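Local coordinates for phosphate ABC transporter, phosphate-binding protein (Clostridium perfringens, PDB 4Q8R) that binds phosphate with high affinity and probably delivers it to an ABC-type transporter for uptake into the cell, at residues K100-G105 with I120-R125; L94-I99 with V185-V190. All coordinates share one frame; numbering follows the deposited sequence.

Contact 1: K100-G105 with I120-R125. With PO4 (phosphate ion), chain B.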
# COMPACT_ATOMS: atom_id res chain seq x y z
N LYS A 100 -3.20 -16.52 -6.25
CA LYS A 100 -4.31 -16.30 -7.19
C LYS A 100 -5.41 -17.29 -6.87
O LYS A 100 -6.59 -16.93 -6.84
CB LYS A 100 -3.88 -16.45 -8.61
CG LYS A 100 -4.94 -16.09 -9.69
CD LYS A 100 -4.39 -16.31 -11.08
CE LYS A 100 -5.52 -16.42 -12.05
NZ LYS A 100 -5.05 -16.38 -13.44
N ASP A 101 -5.05 -18.56 -6.73
CA ASP A 101 -6.04 -19.60 -6.42
C ASP A 101 -6.80 -19.35 -5.15
O ASP A 101 -8.01 -19.61 -5.09
CB ASP A 101 -5.34 -20.96 -6.31
CG ASP A 101 -4.89 -21.52 -7.62
OD1 ASP A 101 -5.19 -20.96 -8.73
OD2 ASP A 101 -4.26 -22.59 -7.59
N ILE A 102 -6.15 -18.83 -4.11
CA ILE A 102 -6.85 -18.43 -2.93
C ILE A 102 -7.82 -17.28 -3.18
O ILE A 102 -9.01 -17.34 -2.79
CB ILE A 102 -5.84 -17.98 -1.82
CG1 ILE A 102 -4.94 -19.19 -1.40
CG2 ILE A 102 -6.53 -17.43 -0.59
CD1 ILE A 102 -3.72 -18.68 -0.69
N TYR A 103 -7.36 -16.24 -3.83
CA TYR A 103 -8.18 -15.03 -4.00
C TYR A 103 -9.32 -15.23 -5.00
O TYR A 103 -10.30 -14.50 -4.94
CB TYR A 103 -7.31 -13.81 -4.29
CG TYR A 103 -6.90 -13.17 -3.01
CD1 TYR A 103 -5.77 -13.69 -2.29
CD2 TYR A 103 -7.56 -12.13 -2.46
CE1 TYR A 103 -5.49 -13.19 -1.06
CE2 TYR A 103 -7.26 -11.60 -1.24
CZ TYR A 103 -6.22 -12.16 -0.51
OH TYR A 103 -5.89 -11.69 0.74
N THR A 104 -9.23 -16.20 -5.87
CA THR A 104 -10.33 -16.46 -6.80
C THR A 104 -11.23 -17.56 -6.29
O THR A 104 -12.14 -17.99 -7.01
CB THR A 104 -9.79 -16.83 -8.21
OG1 THR A 104 -8.99 -18.02 -8.16
CG2 THR A 104 -8.98 -15.68 -8.83
N GLY A 105 -10.94 -18.12 -5.12
CA GLY A 105 -11.79 -19.12 -4.50
C GLY A 105 -11.58 -20.55 -5.01
O GLY A 105 -12.38 -21.44 -4.73
N ILE A 120 -10.08 -21.01 4.68
CA ILE A 120 -9.34 -19.80 4.52
C ILE A 120 -10.30 -18.62 4.59
O ILE A 120 -11.35 -18.66 3.92
CB ILE A 120 -8.57 -19.76 3.18
CG1 ILE A 120 -7.62 -20.94 3.02
CG2 ILE A 120 -7.84 -18.41 2.98
CD1 ILE A 120 -6.99 -21.09 1.69
N VAL A 121 -10.00 -17.62 5.41
CA VAL A 121 -10.79 -16.41 5.48
C VAL A 121 -10.02 -15.43 4.60
O VAL A 121 -8.99 -14.84 5.02
CB VAL A 121 -11.01 -15.93 6.93
CG1 VAL A 121 -11.71 -14.56 6.98
CG2 VAL A 121 -11.78 -16.99 7.73
N VAL A 122 -10.50 -15.22 3.41
CA VAL A 122 -9.87 -14.34 2.42
C VAL A 122 -10.26 -12.90 2.71
O VAL A 122 -11.46 -12.58 2.81
CB VAL A 122 -10.26 -14.73 0.96
CG1 VAL A 122 -9.64 -13.80 -0.03
CG2 VAL A 122 -9.89 -16.14 0.64
N VAL A 123 -9.27 -12.02 2.83
CA VAL A 123 -9.50 -10.63 3.09
C VAL A 123 -8.94 -9.78 1.97
O VAL A 123 -7.77 -9.89 1.60
CB VAL A 123 -8.98 -10.13 4.49
CG1 VAL A 123 -9.52 -8.77 4.83
CG2 VAL A 123 -9.30 -11.13 5.59
N SER A 124 -9.81 -8.89 1.45
CA SER A 124 -9.48 -7.95 0.40
C SER A 124 -9.72 -6.56 0.91
O SER A 124 -10.43 -6.34 1.92
CB SER A 124 -10.35 -8.13 -0.87
OG SER A 124 -10.04 -9.34 -1.50
N ARG A 125 -9.03 -5.58 0.27
CA ARG A 125 -9.27 -4.20 0.53
C ARG A 125 -10.56 -3.76 -0.25
O ARG A 125 -11.04 -4.50 -1.12
CB ARG A 125 -8.09 -3.38 0.10
CG ARG A 125 -6.90 -3.45 1.08
CD ARG A 125 -7.15 -2.70 2.38
NE ARG A 125 -7.49 -1.29 2.13
CZ ARG A 125 -6.63 -0.36 1.68
NH1 ARG A 125 -5.32 -0.62 1.67
NH2 ARG A 125 -7.08 0.84 1.34
P PO4 B . -4.27 2.27 -0.38
O1 PO4 B . -4.73 3.06 -1.62
O2 PO4 B . -5.01 2.71 0.86
O3 PO4 B . -4.34 0.77 -0.66
O4 PO4 B . -2.74 2.57 -0.20
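The last turn of helix 96-103 lies against strand 121-125, with the CA atoms of Tyr-103 and Val-122 6.7 Å apart. This is helix-on-sheet packing in one lobe of a periplasmic binding protein fold. The helix ends in a Schellman motif at Gly-105, which has positive phi. Ile-102 meets the strand with CG2, the branch anti to its backbone N. Ile-102 CG2 sits 3.8 Å from Val-122 CG2 and also touches Ile-120 CG2. Val-122 uses both branches: CG2 meets Ile-102, and CG1 lies over one face of the Tyr-103 ring. In this CH-pi contact Val-122 CG1 is 3.7 Å from the centroid of the Tyr-103 ring, offset toward the rim at CE2. Phe-135 meets the same ring edge-to-face. Tyr-103 OH donates to Val-123 O at 2.7 Å, from above the carbonyl plane. Ser-124 OG lies at the ring edge and is hydrogen-bonded to Ser-150. Further along the segment, Arg-125 binds the phosphate, which Ser-11, Thr-12, Ser-41 and Thr-131 also grip. The Arg-125 chain bends at chi2 and chi3. Its NH1 makes a weak bond to PO4 O3, while Arg-125 NH2 reaches PO4 O2 at 2.8 Å, nearly straight, with an N-H...O angle of 163°.

Contact 2: L94-I99 with V185-V190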
# COMPACT_ATOMS: atom_id res chain seq x y z
N LEU A 94 4.23 -19.04 -0.30
CA LEU A 94 3.24 -19.27 -1.35
C LEU A 94 3.77 -18.80 -2.70
O LEU A 94 4.47 -17.78 -2.75
CB LEU A 94 1.94 -18.53 -1.02
CG LEU A 94 1.14 -19.00 0.21
CD1 LEU A 94 -0.00 -18.09 0.56
CD2 LEU A 94 0.62 -20.42 -0.06
N THR A 95 3.42 -19.48 -3.77
CA THR A 95 3.72 -19.01 -5.13
C THR A 95 2.62 -17.99 -5.55
O THR A 95 1.51 -17.97 -4.96
CB THR A 95 3.76 -20.16 -6.11
OG1 THR A 95 2.41 -20.71 -6.21
CG2 THR A 95 4.80 -21.21 -5.67
N LEU A 96 2.90 -17.15 -6.55
CA LEU A 96 1.90 -16.21 -6.98
C LEU A 96 0.63 -16.93 -7.43
O LEU A 96 -0.48 -16.44 -7.17
CB LEU A 96 2.38 -15.29 -8.07
CG LEU A 96 3.32 -14.14 -7.70
CD1 LEU A 96 3.69 -13.41 -8.97
CD2 LEU A 96 2.64 -13.20 -6.73
N VAL A 97 0.78 -18.05 -8.10
CA VAL A 97 -0.39 -18.79 -8.58
C VAL A 97 -1.17 -19.40 -7.42
O VAL A 97 -2.45 -19.47 -7.48
CB VAL A 97 -0.06 -19.74 -9.69
CG1 VAL A 97 0.76 -20.98 -9.26
CG2 VAL A 97 -1.37 -20.16 -10.43
N GLN A 98 -0.47 -19.87 -6.35
CA GLN A 98 -1.23 -20.28 -5.15
C GLN A 98 -2.05 -19.11 -4.61
O GLN A 98 -3.22 -19.25 -4.23
CB GLN A 98 -0.34 -20.82 -4.06
CG GLN A 98 0.17 -22.21 -4.37
CD GLN A 98 1.16 -22.68 -3.33
OE1 GLN A 98 2.10 -21.96 -3.05
NE2 GLN A 98 1.02 -23.89 -2.87
N ILE A 99 -1.45 -17.90 -4.58
CA ILE A 99 -2.14 -16.74 -4.06
C ILE A 99 -3.40 -16.43 -4.94
O ILE A 99 -4.47 -16.13 -4.43
CB ILE A 99 -1.18 -15.52 -3.95
CG1 ILE A 99 -0.13 -15.83 -2.92
CG2 ILE A 99 -1.93 -14.26 -3.52
CD1 ILE A 99 1.12 -14.99 -3.05
N VAL A 185 4.19 -13.96 4.47
CA VAL A 185 4.65 -15.17 3.82
C VAL A 185 5.77 -14.88 2.84
O VAL A 185 5.84 -13.79 2.32
CB VAL A 185 3.50 -15.96 3.11
CG1 VAL A 185 2.37 -16.26 4.06
CG2 VAL A 185 2.98 -15.19 1.91
N LYS A 186 6.67 -15.83 2.60
CA LYS A 186 7.58 -15.72 1.47
C LYS A 186 6.73 -15.82 0.22
O LYS A 186 5.72 -16.52 0.22
CB LYS A 186 8.61 -16.83 1.44
CG LYS A 186 9.57 -16.72 2.60
CD LYS A 186 10.53 -17.92 2.61
CE LYS A 186 11.35 -17.88 3.88
NZ LYS A 186 12.18 -19.10 3.96
N VAL A 187 7.14 -15.14 -0.85
CA VAL A 187 6.45 -15.26 -2.13
C VAL A 187 7.42 -15.89 -3.11
O VAL A 187 8.52 -15.37 -3.33
CB VAL A 187 5.88 -13.92 -2.61
CG1 VAL A 187 5.36 -14.11 -4.02
CG2 VAL A 187 4.79 -13.43 -1.64
N ASP A 188 7.08 -17.05 -3.65
CA ASP A 188 7.90 -17.77 -4.58
C ASP A 188 9.27 -18.02 -3.87
O ASP A 188 10.35 -17.88 -4.47
CB ASP A 188 8.12 -17.00 -5.92
CG ASP A 188 6.87 -17.00 -6.90
OD1 ASP A 188 5.87 -17.68 -6.75
OD2 ASP A 188 6.89 -16.31 -7.94
N GLY A 189 9.22 -18.32 -2.58
CA GLY A 189 10.43 -18.59 -1.79
C GLY A 189 11.30 -17.41 -1.37
O GLY A 189 12.36 -17.61 -0.75
N VAL A 190 10.82 -16.18 -1.64
CA VAL A 190 11.54 -14.94 -1.34
C VAL A 190 10.91 -14.21 -0.15
O VAL A 190 9.71 -13.91 -0.16
CB VAL A 190 11.51 -14.00 -2.55
CG1 VAL A 190 12.25 -12.72 -2.26
CG2 VAL A 190 12.09 -14.69 -3.78
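Chi1 of Asp-188 is -75°, so CG stands anti to the carbonyl carbon, which brings the carboxylate close to the first residues of helix 96-103. Chi1 of Thr-95 is 67°, which puts OG1 between its backbone N and carbonyl carbon, facing the first helical turn. Thr-95 is the N-cap. Thr-95 OG1 accepts from Gln-98 N at 3.0 Å. Gln-98 OE1 returns the bond, taking Thr-95 N on a lone pair in the carbonyl plane. The two residues form a capping box. Asp-188 OD1 adds a bond from the other segment, accepting from Leu-96 N at 3.0 Å, above the carboxylate plane. The helix N terminus would probably stabilise the negative charge of Asp-188. Just before the cap, Leu-94 pairs in parallel with Val-187. Leu-94 N donates to Lys-186 O at 3.0 Å. Leu-94 O accepts from Asp-188 N at 2.9 Å. Both bonds are fairly straight. Val-187 then packs on the helix with both branches: Val-187 CG1 meets Leu-96 CD2 at 3.9 Å, and CG2 lies near Ile-99 CD1. A type I' turn from Val-187 to Val-190 follows, and Gly-189 N bonds to Asp-93. Strand 182-187 runs between strands 93-94 and 71-86, where Leu-83 touches Val-185 and Ile-99, and helix 130-139 packs on Ile-99 through Phe-135 and Val-139.

From the N terminus, the chain passes through long strand 71-86 and short strand 93-94 before entering helix 96-103. Contact 1 closes the smaller loop: 14 residues without helix or strand lie between segments 100-105 and 120-125. Contact 2 closes a much larger loop, with 85 residues between segments 94-99 and 185-190. Contact 1 is nested inside that loop. The two share helix 96-103, one at each end, and lie about 14 Å apart, centre to centre. They meet where Ile-102 CD1 packs on Leu-94 CD1 at 4.0 Å. Together they tie both ends of the helix to separate strands of the same mixed sheet.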